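Local coordinates for malonyl CoA-acyl carrier protein transacylase (Burkholderia pseudomallei 1710b, PDB 3EZO) that probably catalyses transfer of the malonyl group from malonyl-CoA to the holo form of acyl carrier protein, the step that supplies malonyl units for fatty acid synthesis, at residues 66-69 and 70-74; 75-78 and 79-83; 110-113 and 114-117; 121-124 and 125-129; 261-264 and 265-269. One frame throughout, in Å; residues are numbered along the deposited sequence.

Contact 1 (66-69 and 70-74); sequences TNTQ and PVMLT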
loop_
_atom_site.group_PDB
_atom_site.type_symbol
_atom_site.label_atom_id
_atom_site.label_comp_id
_atom_site.label_asym_id
_atom_site.label_seq_id
_atom_site.Cartn_x
_atom_site.Cartn_y
_atom_site.Cartn_z
ATOM N N THR A 66 -12.112 -6.621 0.722
ATOM C CA THR A 66 -12.743 -6.101 1.946
ATOM C C THR A 66 -12.146 -6.695 3.228
ATOM O O THR A 66 -12.323 -6.132 4.317
ATOM C CB THR A 66 -14.295 -6.352 1.959
ATOM O OG1 THR A 66 -14.590 -7.612 1.296
ATOM C CG2 THR A 66 -15.082 -5.127 1.296
ATOM N N ASN A 67 -11.495 -7.858 3.098
ATOM C CA ASN A 67 -10.701 -8.437 4.184
ATOM C C ASN A 67 -9.244 -8.069 4.042
ATOM O O ASN A 67 -8.603 -7.742 5.029
ATOM C CB ASN A 67 -10.756 -9.979 4.181
ATOM C CG ASN A 67 -12.039 -10.505 4.681
ATOM O OD1 ASN A 67 -12.746 -9.850 5.481
ATOM N ND2 ASN A 67 -12.354 -11.733 4.268
ATOM N N THR A 68 -8.709 -8.158 2.829
ATOM C CA THR A 68 -7.290 -7.933 2.611
ATOM C C THR A 68 -6.859 -6.537 3.146
ATOM O O THR A 68 -5.837 -6.433 3.805
ATOM C CB THR A 68 -6.875 -8.125 1.133
ATOM O OG1 THR A 68 -7.401 -9.350 0.634
ATOM C CG2 THR A 68 -5.374 -8.158 0.998
ATOM N N GLN A 69 -7.647 -5.484 2.891
ATOM C CA GLN A 69 -7.215 -4.131 3.278
ATOM C C GLN A 69 -7.122 -3.969 4.825
ATOM O O GLN A 69 -6.058 -3.623 5.344
ATOM C CB GLN A 69 -8.078 -3.055 2.593
ATOM C CG GLN A 69 -7.787 -2.976 1.094
ATOM C CD GLN A 69 -8.269 -1.720 0.435
ATOM O OE1 GLN A 69 -8.446 -0.686 1.078
ATOM N NE2 GLN A 69 -8.490 -1.806 -0.878
ATOM N N PRO A 70 -8.191 -4.312 5.557
ATOM C CA PRO A 70 -8.028 -4.316 7.027
ATOM C C PRO A 70 -7.032 -5.365 7.571
ATOM O O PRO A 70 -6.375 -5.108 8.565
ATOM C CB PRO A 70 -9.441 -4.522 7.560
ATOM C CG PRO A 70 -10.368 -4.772 6.322
ATOM C CD PRO A 70 -9.590 -4.550 5.098
ATOM N N VAL A 71 -6.900 -6.507 6.916
ATOM C CA VAL A 71 -5.892 -7.480 7.291
ATOM C C VAL A 71 -4.467 -6.921 7.173
ATOM O O VAL A 71 -3.622 -7.158 8.053
ATOM C CB VAL A 71 -6.029 -8.813 6.496
ATOM C CG1 VAL A 71 -4.732 -9.604 6.578
ATOM C CG2 VAL A 71 -7.248 -9.638 7.010
ATOM N N MET A 72 -4.191 -6.192 6.087
ATOM C CA MET A 72 -2.844 -5.700 5.866
ATOM C C MET A 72 -2.501 -4.496 6.754
ATOM O O MET A 72 -1.334 -4.314 7.117
ATOM C CB MET A 72 -2.560 -5.384 4.399
ATOM C CG MET A 72 -2.257 -6.562 3.533
ATOM S SD MET A 72 -0.955 -7.615 4.151
ATOM C CE MET A 72 0.497 -6.511 4.206
ATOM N N LEU A 73 -3.514 -3.700 7.087
ATOM C CA LEU A 73 -3.387 -2.623 8.052
ATOM C C LEU A 73 -3.063 -3.230 9.429
ATOM O O LEU A 73 -2.129 -2.813 10.095
ATOM C CB LEU A 73 -4.697 -1.836 8.116
ATOM C CG LEU A 73 -4.808 -0.746 9.164
ATOM C CD1 LEU A 73 -4.336 0.601 8.627
ATOM C CD2 LEU A 73 -6.248 -0.625 9.634
ATOM N N THR A 74 -3.853 -4.226 9.824
ATOM C CA THR A 74 -3.669 -4.903 11.125
ATOM C C THR A 74 -2.295 -5.561 11.246
ATOM O O THR A 74 -1.583 -5.363 12.220
ATOM C CB THR A 74 -4.744 -5.947 11.325
ATOM O OG1 THR A 74 -6.006 -5.303 11.292
ATOM C CG2 THR A 74 -4.555 -6.693 12.665
#

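Contact 2 (75-78 and 79-83); sequences AAYA and CYRAW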
loop_
_atom_site.group_PDB
_atom_site.type_symbol
_atom_site.label_atom_id
_atom_site.label_comp_id
_atom_site.label_asym_id
_atom_site.label_seq_id
_atom_site.Cartn_x
_atom_site.Cartn_y
_atom_site.Cartn_z
ATOM N N ALA A 75 -1.914 -6.326 10.231
ATOM C CA ALA A 75 -0.695 -7.136 10.293
ATOM C C ALA A 75 0.539 -6.265 10.343
ATOM O O ALA A 75 1.453 -6.494 11.160
ATOM C CB ALA A 75 -0.630 -8.124 9.085
ATOM N N ALA A 76 0.565 -5.263 9.465
ATOM C CA ALA A 76 1.670 -4.308 9.444
ATOM C C ALA A 76 1.685 -3.448 10.677
ATOM O O ALA A 76 2.759 -3.240 11.251
ATOM C CB ALA A 76 1.677 -3.481 8.161
ATOM N N TYR A 77 0.527 -2.997 11.152
ATOM C CA TYR A 77 0.501 -2.224 12.396
ATOM C C TYR A 77 0.898 -3.060 13.630
ATOM O O TYR A 77 1.615 -2.586 14.487
ATOM C CB TYR A 77 -0.829 -1.511 12.627
ATOM C CG TYR A 77 -0.724 -0.450 13.696
ATOM C CD1 TYR A 77 0.271 0.527 13.661
ATOM C CD2 TYR A 77 -1.597 -0.441 14.766
ATOM C CE1 TYR A 77 0.363 1.512 14.691
ATOM C CE2 TYR A 77 -1.504 0.505 15.770
ATOM C CZ TYR A 77 -0.524 1.463 15.738
ATOM O OH TYR A 77 -0.515 2.390 16.765
ATOM N N ALA A 78 0.470 -4.308 13.669
ATOM C CA ALA A 78 0.897 -5.249 14.692
ATOM C C ALA A 78 2.391 -5.257 14.761
ATOM O O ALA A 78 2.974 -5.277 15.848
ATOM C CB ALA A 78 0.361 -6.689 14.387
ATOM N N CYS A 79 3.027 -5.265 13.598
ATOM C CA CYS A 79 4.467 -5.336 13.521
ATOM C C CYS A 79 5.111 -4.056 14.056
ATOM O O CYS A 79 6.185 -4.104 14.700
ATOM C CB CYS A 79 4.937 -5.595 12.100
ATOM S SG CYS A 79 4.653 -7.251 11.460
ATOM N N TYR A 80 4.446 -2.939 13.827
ATOM C CA TYR A 80 4.907 -1.644 14.334
ATOM C C TYR A 80 4.815 -1.599 15.840
ATOM O O TYR A 80 5.751 -1.143 16.496
ATOM C CB TYR A 80 4.154 -0.453 13.701
ATOM C CG TYR A 80 4.760 0.900 14.090
ATOM C CD1 TYR A 80 5.948 1.310 13.540
ATOM C CD2 TYR A 80 4.172 1.709 15.050
ATOM C CE1 TYR A 80 6.530 2.510 13.884
ATOM C CE2 TYR A 80 4.750 2.926 15.420
ATOM C CZ TYR A 80 5.935 3.306 14.836
ATOM O OH TYR A 80 6.553 4.490 15.163
ATOM N N ARG A 81 3.679 -2.049 16.387
ATOM C CA ARG A 81 3.497 -2.102 17.823
ATOM C C ARG A 81 4.537 -3.065 18.483
ATOM O O ARG A 81 5.038 -2.769 19.553
ATOM C CB ARG A 81 2.035 -2.467 18.188
ATOM C CG ARG A 81 1.036 -1.309 18.137
ATOM C CD ARG A 81 -0.354 -1.748 18.478
ATOM N NE ARG A 81 -1.324 -0.669 18.709
ATOM C CZ ARG A 81 -2.638 -0.866 18.803
ATOM N NH1 ARG A 81 -3.143 -2.075 18.635
ATOM N NH2 ARG A 81 -3.481 0.127 19.019
ATOM N N ALA A 82 4.878 -4.181 17.841
ATOM C CA ALA A 82 5.944 -5.105 18.346
ATOM C C ALA A 82 7.310 -4.430 18.363
ATOM O O ALA A 82 8.145 -4.645 19.269
ATOM C CB ALA A 82 6.015 -6.341 17.492
ATOM N N TRP A 83 7.577 -3.651 17.320
ATOM C CA TRP A 83 8.811 -2.876 17.255
ATOM C C TRP A 83 8.910 -1.968 18.493
ATOM O O TRP A 83 9.925 -1.944 19.161
ATOM C CB TRP A 83 8.876 -2.094 15.943
ATOM C CG TRP A 83 9.969 -1.078 15.840
ATOM C CD1 TRP A 83 9.865 0.230 16.109
ATOM C CD2 TRP A 83 11.311 -1.297 15.405
ATOM N NE1 TRP A 83 11.052 0.870 15.855
ATOM C CE2 TRP A 83 11.963 -0.056 15.430
ATOM C CE3 TRP A 83 12.029 -2.425 15.013
ATOM C CZ2 TRP A 83 13.287 0.098 15.068
ATOM C CZ3 TRP A 83 13.339 -2.283 14.655
ATOM C CH2 TRP A 83 13.968 -1.017 14.682
#

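Contact 3 (110-113 and 114-117); sequences AIAF and RDAL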
loop_
_atom_site.group_PDB
_atom_site.type_symbol
_atom_site.label_atom_id
_atom_site.label_comp_id
_atom_site.label_asym_id
_atom_site.label_seq_id
_atom_site.Cartn_x
_atom_site.Cartn_y
_atom_site.Cartn_z
ATOM N N ALA A 110 -1.662 10.176 13.128
ATOM C CA ALA A 110 -2.657 10.991 12.438
ATOM C C ALA A 110 -4.083 10.399 12.536
ATOM O O ALA A 110 -5.054 11.131 12.576
ATOM C CB ALA A 110 -2.215 11.214 10.954
ATOM N N ILE A 111 -4.184 9.066 12.532
ATOM C CA ILE A 111 -5.459 8.371 12.556
ATOM C C ILE A 111 -5.369 7.279 13.627
ATOM O O ILE A 111 -4.441 6.499 13.618
ATOM C CB ILE A 111 -5.794 7.718 11.182
ATOM C CG1 ILE A 111 -5.890 8.775 10.056
ATOM C CG2 ILE A 111 -7.156 6.938 11.244
ATOM C CD1 ILE A 111 -6.081 8.151 8.609
ATOM N N ALA A 112 -6.313 7.227 14.544
ATOM C CA ALA A 112 -6.276 6.167 15.545
ATOM C C ALA A 112 -6.515 4.808 14.860
ATOM O O ALA A 112 -7.369 4.685 13.969
ATOM C CB ALA A 112 -7.338 6.435 16.662
ATOM N N PHE A 113 -5.759 3.802 15.261
ATOM C CA PHE A 113 -5.917 2.454 14.710
ATOM C C PHE A 113 -7.358 1.984 14.751
ATOM O O PHE A 113 -7.848 1.458 13.775
ATOM C CB PHE A 113 -4.962 1.477 15.378
ATOM C CG PHE A 113 -5.058 0.041 14.865
ATOM C CD1 PHE A 113 -4.903 -0.261 13.512
ATOM C CD2 PHE A 113 -5.280 -1.006 15.754
ATOM C CE1 PHE A 113 -4.977 -1.599 13.031
ATOM C CE2 PHE A 113 -5.323 -2.350 15.306
ATOM C CZ PHE A 113 -5.176 -2.640 13.937
ATOM N N ARG A 114 -8.055 2.278 15.846
ATOM C CA ARG A 114 -9.443 1.874 16.017
ATOM C C ARG A 114 -10.302 2.523 14.956
ATOM O O ARG A 114 -11.298 1.929 14.552
ATOM C CB ARG A 114 -9.938 2.253 17.431
ATOM C CG ARG A 114 -11.359 1.949 17.772
ATOM C CD ARG A 114 -11.660 0.465 17.636
ATOM N NE ARG A 114 -13.078 0.152 17.862
ATOM C CZ ARG A 114 -14.045 0.301 16.958
ATOM N NH1 ARG A 114 -13.778 0.750 15.700
ATOM N NH2 ARG A 114 -15.290 -0.022 17.305
ATOM N N ASP A 115 -9.932 3.738 14.515
ATOM C CA ASP A 115 -10.669 4.408 13.430
ATOM C C ASP A 115 -10.232 3.937 12.064
ATOM O O ASP A 115 -11.034 3.904 11.128
ATOM C CB ASP A 115 -10.538 5.937 13.503
ATOM C CG ASP A 115 -11.079 6.483 14.807
ATOM O OD1 ASP A 115 -11.898 5.774 15.453
ATOM O OD2 ASP A 115 -10.672 7.595 15.200
ATOM N N ALA A 116 -8.975 3.576 11.944
ATOM C CA ALA A 116 -8.435 3.161 10.664
ATOM C C ALA A 116 -9.061 1.843 10.172
ATOM O O ALA A 116 -9.127 1.580 8.971
ATOM C CB ALA A 116 -6.907 3.065 10.718
ATOM N N LEU A 117 -9.537 1.031 11.106
ATOM C CA LEU A 117 -10.037 -0.291 10.770
ATOM C C LEU A 117 -11.314 -0.220 9.896
ATOM O O LEU A 117 -11.289 -0.697 8.766
ATOM C CB LEU A 117 -10.178 -1.141 12.055
ATOM C CG LEU A 117 -8.855 -1.679 12.609
ATOM C CD1 LEU A 117 -8.935 -1.922 14.134
ATOM C CD2 LEU A 117 -8.382 -2.936 11.851
HETATM O O HOH W 1 -8.644 8.944 14.248
#

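Contact 4 (121-124 and 125-129); sequences RFRA and QAMQT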
loop_
_atom_site.group_PDB
_atom_site.type_symbol
_atom_site.label_atom_id
_atom_site.label_comp_id
_atom_site.label_asym_id
_atom_site.label_seq_id
_atom_site.Cartn_x
_atom_site.Cartn_y
_atom_site.Cartn_z
ATOM N N ARG A 121 -11.797 -0.868 5.613
ATOM C CA ARG A 121 -12.896 -1.752 5.165
ATOM C C ARG A 121 -13.800 -1.010 4.185
ATOM O O ARG A 121 -14.116 -1.495 3.085
ATOM C CB ARG A 121 -13.720 -2.237 6.344
ATOM C CG ARG A 121 -14.816 -3.201 5.973
ATOM C CD ARG A 121 -15.440 -3.816 7.232
ATOM N NE ARG A 121 -16.058 -2.776 8.070
ATOM C CZ ARG A 121 -16.740 -2.990 9.194
ATOM N NH1 ARG A 121 -16.925 -4.210 9.668
ATOM N NH2 ARG A 121 -17.231 -1.958 9.846
ATOM N N PHE A 122 -14.200 0.187 4.583
ATOM C CA PHE A 122 -15.007 1.026 3.707
ATOM C C PHE A 122 -14.267 1.359 2.390
ATOM O O PHE A 122 -14.828 1.226 1.304
ATOM C CB PHE A 122 -15.412 2.301 4.405
ATOM C CG PHE A 122 -16.258 3.184 3.536
ATOM C CD1 PHE A 122 -17.638 2.989 3.466
ATOM C CD2 PHE A 122 -15.669 4.162 2.710
ATOM C CE1 PHE A 122 -18.436 3.800 2.661
ATOM C CE2 PHE A 122 -16.459 4.945 1.882
ATOM C CZ PHE A 122 -17.838 4.756 1.854
ATOM N N ARG A 123 -12.994 1.754 2.492
ATOM C CA ARG A 123 -12.194 2.032 1.310
ATOM C C ARG A 123 -12.229 0.840 0.349
ATOM O O ARG A 123 -12.401 1.004 -0.865
ATOM C CB ARG A 123 -10.747 2.298 1.702
ATOM C CG ARG A 123 -9.797 2.476 0.516
ATOM C CD ARG A 123 -8.392 2.849 1.049
ATOM N NE ARG A 123 -7.391 3.205 0.008
ATOM C CZ ARG A 123 -6.569 2.355 -0.588
ATOM N NH1 ARG A 123 -6.623 1.026 -0.356
ATOM N NH2 ARG A 123 -5.690 2.819 -1.459
ATOM N N ALA A 124 -12.027 -0.360 0.885
ATOM C CA ALA A 124 -12.077 -1.581 0.060
ATOM C C ALA A 124 -13.415 -1.706 -0.651
ATOM O O ALA A 124 -13.452 -1.957 -1.864
ATOM C CB ALA A 124 -11.767 -2.836 0.889
ATOM N N GLN A 125 -14.505 -1.507 0.075
ATOM C CA GLN A 125 -15.868 -1.592 -0.491
ATOM C C GLN A 125 -16.067 -0.557 -1.628
ATOM O O GLN A 125 -16.547 -0.911 -2.722
ATOM C CB GLN A 125 -16.913 -1.431 0.642
ATOM C CG GLN A 125 -18.289 -0.763 0.270
ATOM C CD GLN A 125 -19.147 -1.607 -0.665
ATOM O OE1 GLN A 125 -19.221 -2.854 -0.536
ATOM N NE2 GLN A 125 -19.817 -0.934 -1.612
ATOM N N ALA A 126 -15.666 0.697 -1.354
ATOM C CA ALA A 126 -15.718 1.778 -2.308
ATOM C C ALA A 126 -14.960 1.493 -3.597
ATOM O O ALA A 126 -15.469 1.709 -4.673
ATOM C CB ALA A 126 -15.175 3.094 -1.655
ATOM N N MET A 127 -13.707 1.082 -3.473
ATOM C CA MET A 127 -12.860 0.818 -4.619
ATOM C C MET A 127 -13.360 -0.388 -5.463
ATOM O O MET A 127 -13.250 -0.400 -6.708
ATOM C CB MET A 127 -11.427 0.580 -4.167
ATOM C CG MET A 127 -10.755 1.812 -3.471
ATOM S SD MET A 127 -9.047 1.385 -2.983
ATOM C CE MET A 127 -8.218 1.462 -4.544
ATOM N N GLN A 128 -13.933 -1.385 -4.789
ATOM C CA GLN A 128 -14.393 -2.583 -5.487
ATOM C C GLN A 128 -15.707 -2.329 -6.255
ATOM O O GLN A 128 -15.999 -3.026 -7.197
ATOM C CB GLN A 128 -14.515 -3.749 -4.492
ATOM C CG GLN A 128 -14.856 -5.094 -5.115
ATOM C CD GLN A 128 -13.789 -5.570 -6.093
ATOM O OE1 GLN A 128 -14.140 -6.001 -7.204
ATOM N NE2 GLN A 128 -12.485 -5.441 -5.720
ATOM N N THR A 129 -16.516 -1.357 -5.830
ATOM C CA THR A 129 -17.787 -1.104 -6.461
ATOM C C THR A 129 -17.909 0.242 -7.224
ATOM O O THR A 129 -19.029 0.659 -7.574
ATOM C CB THR A 129 -18.849 -1.183 -5.396
ATOM O OG1 THR A 129 -18.615 -0.165 -4.429
ATOM C CG2 THR A 129 -18.806 -2.581 -4.715
#

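Contact 5 (261-264 and 265-269); sequences VRWV and ECVQH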
loop_
_atom_site.group_PDB
_atom_site.type_symbol
_atom_site.label_atom_id
_atom_site.label_comp_id
_atom_site.label_asym_id
_atom_site.label_seq_id
_atom_site.Cartn_x
_atom_site.Cartn_y
_atom_site.Cartn_z
ATOM N N VAL A 261 0.083 5.867 -7.722
ATOM C CA VAL A 261 0.905 5.630 -6.558
ATOM C C VAL A 261 2.333 5.847 -6.997
ATOM O O VAL A 261 2.895 5.049 -7.762
ATOM C CB VAL A 261 0.654 4.210 -5.983
ATOM C CG1 VAL A 261 1.568 3.922 -4.809
ATOM C CG2 VAL A 261 -0.843 4.094 -5.566
ATOM N N ARG A 262 2.931 6.929 -6.503
ATOM C CA ARG A 262 4.253 7.355 -6.985
ATOM C C ARG A 262 5.316 6.825 -6.043
ATOM O O ARG A 262 6.007 7.570 -5.335
ATOM C CB ARG A 262 4.296 8.865 -7.130
ATOM C CG ARG A 262 3.342 9.342 -8.249
ATOM C CD ARG A 262 3.013 10.829 -8.204
ATOM N NE ARG A 262 4.168 11.676 -8.490
ATOM C CZ ARG A 262 4.183 12.994 -8.280
ATOM N NH1 ARG A 262 3.103 13.624 -7.830
ATOM N NH2 ARG A 262 5.264 13.685 -8.558
ATOM N N TRP A 263 5.438 5.519 -6.030
ATOM C CA TRP A 263 6.178 4.874 -4.951
ATOM C C TRP A 263 7.689 5.107 -5.063
ATOM O O TRP A 263 8.357 5.406 -4.061
ATOM C CB TRP A 263 5.860 3.381 -4.855
ATOM C CG TRP A 263 6.576 2.789 -3.680
ATOM C CD1 TRP A 263 7.642 1.932 -3.716
ATOM C CD2 TRP A 263 6.352 3.097 -2.291
ATOM N NE1 TRP A 263 8.055 1.647 -2.445
ATOM C CE2 TRP A 263 7.286 2.347 -1.545
ATOM C CE3 TRP A 263 5.439 3.892 -1.615
ATOM C CZ2 TRP A 263 7.339 2.397 -0.135
ATOM C CZ3 TRP A 263 5.491 3.949 -0.239
ATOM C CH2 TRP A 263 6.456 3.220 0.495
ATOM N N VAL A 264 8.223 4.981 -6.268
ATOM C CA VAL A 264 9.613 5.326 -6.528
ATOM C C VAL A 264 9.927 6.692 -5.956
ATOM O O VAL A 264 10.868 6.860 -5.197
ATOM C CB VAL A 264 9.949 5.253 -8.066
ATOM C CG1 VAL A 264 11.356 5.834 -8.386
ATOM C CG2 VAL A 264 9.824 3.828 -8.553
ATOM N N GLU A 265 9.108 7.679 -6.268
ATOM C CA GLU A 265 9.345 9.046 -5.818
ATOM C C GLU A 265 9.278 9.216 -4.308
ATOM O O GLU A 265 10.011 10.030 -3.731
ATOM C CB GLU A 265 8.347 9.977 -6.521
ATOM C CG GLU A 265 8.676 10.156 -7.997
ATOM C CD GLU A 265 7.603 10.925 -8.726
ATOM O OE1 GLU A 265 6.598 10.306 -9.137
ATOM O OE2 GLU A 265 7.735 12.163 -8.834
ATOM N N CYS A 266 8.404 8.447 -3.652
ATOM C CA CYS A 266 8.299 8.518 -2.185
ATOM C C CYS A 266 9.604 8.060 -1.534
ATOM O O CYS A 266 10.119 8.706 -0.618
ATOM C CB CYS A 266 7.158 7.668 -1.679
ATOM S SG CYS A 266 5.523 8.360 -1.983
ATOM N N VAL A 267 10.126 6.947 -2.044
ATOM C CA VAL A 267 11.418 6.396 -1.600
ATOM C C VAL A 267 12.575 7.378 -1.863
ATOM O O VAL A 267 13.407 7.596 -0.993
ATOM C CB VAL A 267 11.708 5.022 -2.256
ATOM C CG1 VAL A 267 13.108 4.553 -1.921
ATOM C CG2 VAL A 267 10.650 3.936 -1.804
ATOM N N GLN A 268 12.596 7.992 -3.051
ATOM C CA GLN A 268 13.606 8.984 -3.362
ATOM C C GLN A 268 13.499 10.202 -2.472
ATOM O O GLN A 268 14.512 10.770 -2.091
ATOM C CB GLN A 268 13.498 9.388 -4.830
ATOM C CG GLN A 268 13.811 8.216 -5.751
ATOM C CD GLN A 268 13.573 8.523 -7.194
ATOM O OE1 GLN A 268 12.711 9.341 -7.550
ATOM N NE2 GLN A 268 14.352 7.860 -8.059
ATOM N N HIS A 269 12.266 10.584 -2.120
ATOM C CA HIS A 269 12.026 11.712 -1.220
ATOM C C HIS A 269 12.663 11.392 0.124
ATOM O O HIS A 269 13.350 12.243 0.715
ATOM C CB HIS A 269 10.532 12.005 -1.062
ATOM C CG HIS A 269 10.243 13.067 -0.067
ATOM N ND1 HIS A 269 9.918 14.353 -0.431
ATOM C CD2 HIS A 269 10.274 13.053 1.290
ATOM C CE1 HIS A 269 9.722 15.076 0.658
ATOM N NE2 HIS A 269 9.955 14.314 1.716
#

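Contact 1 (66-69 and 70-74)
The puckered pyrrolidine ring of Pro70 brings two of its carbons against carbonyl oxygens of the preceding helical turn: CG lies 3.1 Å from Thr66 O, and CD lies 3.3 Å from Asn67 O. Having no N-H, proline cannot return a hydrogen bond to that turn, and the helix kinks here. The ring packs as a knob among Thr66, Asn67, Thr68 and Gln69. The flat carbonyl group of Pro70 is met on opposite faces of its plane by the backbone N and the hydroxyl of Thr74. The hydroxyl donates from Thr74 OG1 to Pro70 O over 2.8 Å; folding back on the previous turn in this way lets threonine fit inside a buried helix. The flat Gln69 amide uses both of its polar ends, OE1 accepting from Arg123 and NE2 donating to Gln18. Its extended chain carries them near the predicted active site, Gln69 lying about 6 Å, side chain to side chain, from Ser98.

Beyond the proline the regular pattern resumes, with Val71 N bonded to Asn67 O at 2.8 Å and Met72 N to Thr68 O likewise at 2.8 Å. Val71 CG2, anti to its carbonyl carbon, leans over Asn67 O at 3.1 Å. Met72 bends at chi2 (-53°) and chi3, leaving CG beside Thr68 CG2 at 4.3 Å while the sulfur turns off from the preceding turn.

In the fold, this start of helix 65-85 is a buried seam: Gln69, Pro70 and Thr74 face helix 113-128, Leu73 and Met72 reach helix 99-107, and Pro70 and Thr74 also touch helix 33-46.

Contact 2 (75-78 and 79-83)
Tyr77 and Arg81, one helical turn apart, lay their side chains over each other. With CG anti to the backbone N (chi1 -165°), Tyr77 holds its ring out from the helix, alongside the turn that follows. Arg81 takes the other common course, CG beside its own N (chi1 -81°), and then runs straight out to NE, so that CG stands over one face of the ring, toward its rim, while NH2 comes to the ring edge. The CH-pi contact puts Arg81 CG 4.2 Å from the centroid of the Tyr77 ring. Farther out the roles change: Tyr77 CE2 sits over one face of the Arg81 guanidinium, 3.2 Å from NE, while the two planes remain 50° apart. Arginine suits this place because its aliphatic stem can cover an aromatic ring while its charged end reaches beyond, here to a salt bridge with Glu41 and a hydrogen bond to Thr38.

This is i to i+4 packing on an alpha-helix, helix 65-85, within the alpha/beta acyl transferase domain. Arg81 N donates to Tyr77 O at 2.9 Å, fixing the turn from which both chains leave.

Tyr80 starts out in the same way as Tyr77, and the two rings fan out obliquely, Tyr77 CE1 meeting Tyr80 CD2 at 3.8 Å. Small residues line another side of the helix: Ala75 packs on Met25 and Ala76 on Thr103, and Cys79, whose SG lies 3.3 Å from Ala75 O, packs against Phe29 and Cys281 of strand 277-281.

Contact 3 (110-113 and 114-117)
Ala112 O receives the first main-chain bond of helix 113-128, from Ala116 N at 2.8 Å, and a weak one from Asp115 N. The chain arrives extended through Ile111 and Ala112, then turns helical at Phe113, which makes Ala112 the N-cap. Leu117 N adds a weak bond to Phe113 O.

Ile111, just before the cap, and Ala116, four residues after it, stand where a hydrophobic staple joins its two residues: Ile111 CG2 touches Ala116 CB at 3.9 Å. A branched side chain outside the helix thus closes over a small one in its first turn, and both also pack on helix 99-107. The methyl of Ala112 offers no oxygen to cap the helix. Asp115, at the N3 position, instead reaches the N-H of the N-cap residue through a water, which accepts from Ala112 N at 2.9 Å and donates to Asp115 OD2 at 2.6 Å. An acidic group at a helix start is probably favoured by the helix dipole.

Phe113 carries the inner side. Its CG, anti to the backbone N (chi1 180°), sends the ring toward helix 65-85, where it meets Tyr77 and Leu73, while helix 33-46 supplies Thr38 and Glu41. Leu117, one turn on, also packs on Thr74. It has both methyls close to the ring, CD2 lying 3.8 Å from Phe113 CZ. The other methyl, CD1, stands over one face, 15° off the ring normal and 3.9 Å from the Phe113 centroid.

Contact 4 (121-124 and 125-129)
Gln125 takes up the helical pattern from Arg121, its N donating to Arg121 O at 3.0 Å, while its side chain, bent at chi2, turns outward at an exposed position. Next comes Ala126, whose N makes an almost straight bond to Phe122 O at 2.8 Å. The small CB of Ala126 lies 4.2 Å from Phe122 CE2, and the Phe122 ring stacks on Tyr221.

Met127 brings the main side-chain contact. With CG beside its backbone N (chi1 -63°) and SD fully extended from there, it sets the sulfur over the centre of one face of the Arg123 guanidinium, 3.6 Å from CZ. Arg123 itself runs straight from CG to NE, CG also touching the sulfur at 3.7 Å. Gln128 bonds through its N to Ala124 O and through OE1 to Ser203. Thr129 leaves the helix, but its OG1 still donates to Gln125 O at 2.8 Å, helping to finish this last turn of helix 113-128.

Methionine suits its place because a polarisable thioether can cover a flat cation without competing for its N-H groups. NH1 bonds to Gln69, and NH2 to Gln256 and the predicted nucleophile Ser98; these bonds set how the group is turned, with the sulfur packed on one face. In relatives of this acyltransferase family the corresponding arginine holds the malonyl carboxylate, and Arg123 is consistent with the same role here.

Contact 5 (261-264 and 265-269)
Arg262 grips the carboxylate of Glu265 side-on, with one nitrogen for each oxygen: NE bonds to Glu265 OE1 at 2.9 Å and NH2 to Glu265 OE2 at 2.9 Å. Both oxygens lie near the guanidinium plane, yet the carboxylate is tilted 50° against it, so OE1 is approached from above the carboxylate plane. A bend at chi3 (67°) folds the arginine back to the glutamate, whose own chain is extended. The remaining NH1 donates to Ile238 O.

On another side of the helix, Trp263 and Val267 meet at an angle. Val267 CG2, beside its backbone N, stands over one face of the indole, 3.5 Å from Trp263 NE1 and offset toward the rim. Cys266 is placed obliquely, its SG 5.4 Å from the centroid of the six-membered ring, and its CB comes within 4.1 Å of Trp263 CE3. A broad indole suits this buried place, because it also reaches Leu287, Leu290 and Ile294 of helix 286-294 and meets the ring of His97 beside the predicted nucleophile. Val264 and Gln268 run alongside each other, CG1 of Val264 lying 3.6 Å from Gln268 NE2.

Arg262 is the N-cap of helix 263-272 and the centre of an inverse gamma turn, with a weak bond from Trp263 N to Val261 O. Its own carbonyl O accepts from Cys266 N at 3.1 Å. The ion pair therefore spans the helix start: a carboxylate near the first-turn N-H groups is probably stabilised by them, and its charge is balanced by an arginine that also ties the cap to the neighbouring loop.

None of the five contacts closes a long loop; each joins consecutive residues, and they follow one another in series without nesting or crossing. Contacts 1 and 2 occupy successive parts of helix 65-85. Contact 3 opens helix 113-128 after the loop from helix 99-107, and contact 4 ends it. These two helices pack together along their lengths, contact 3 touching both contact 1 and contact 2, while the bond between Gln69 and Arg123 joins contacts 1 and 4 near the predicted catalytic residues. Contact 5, starting helix 263-272, lies across the chain's centre from contacts 1 and 4, its nearest atoms about 6 Å from those of contact 4.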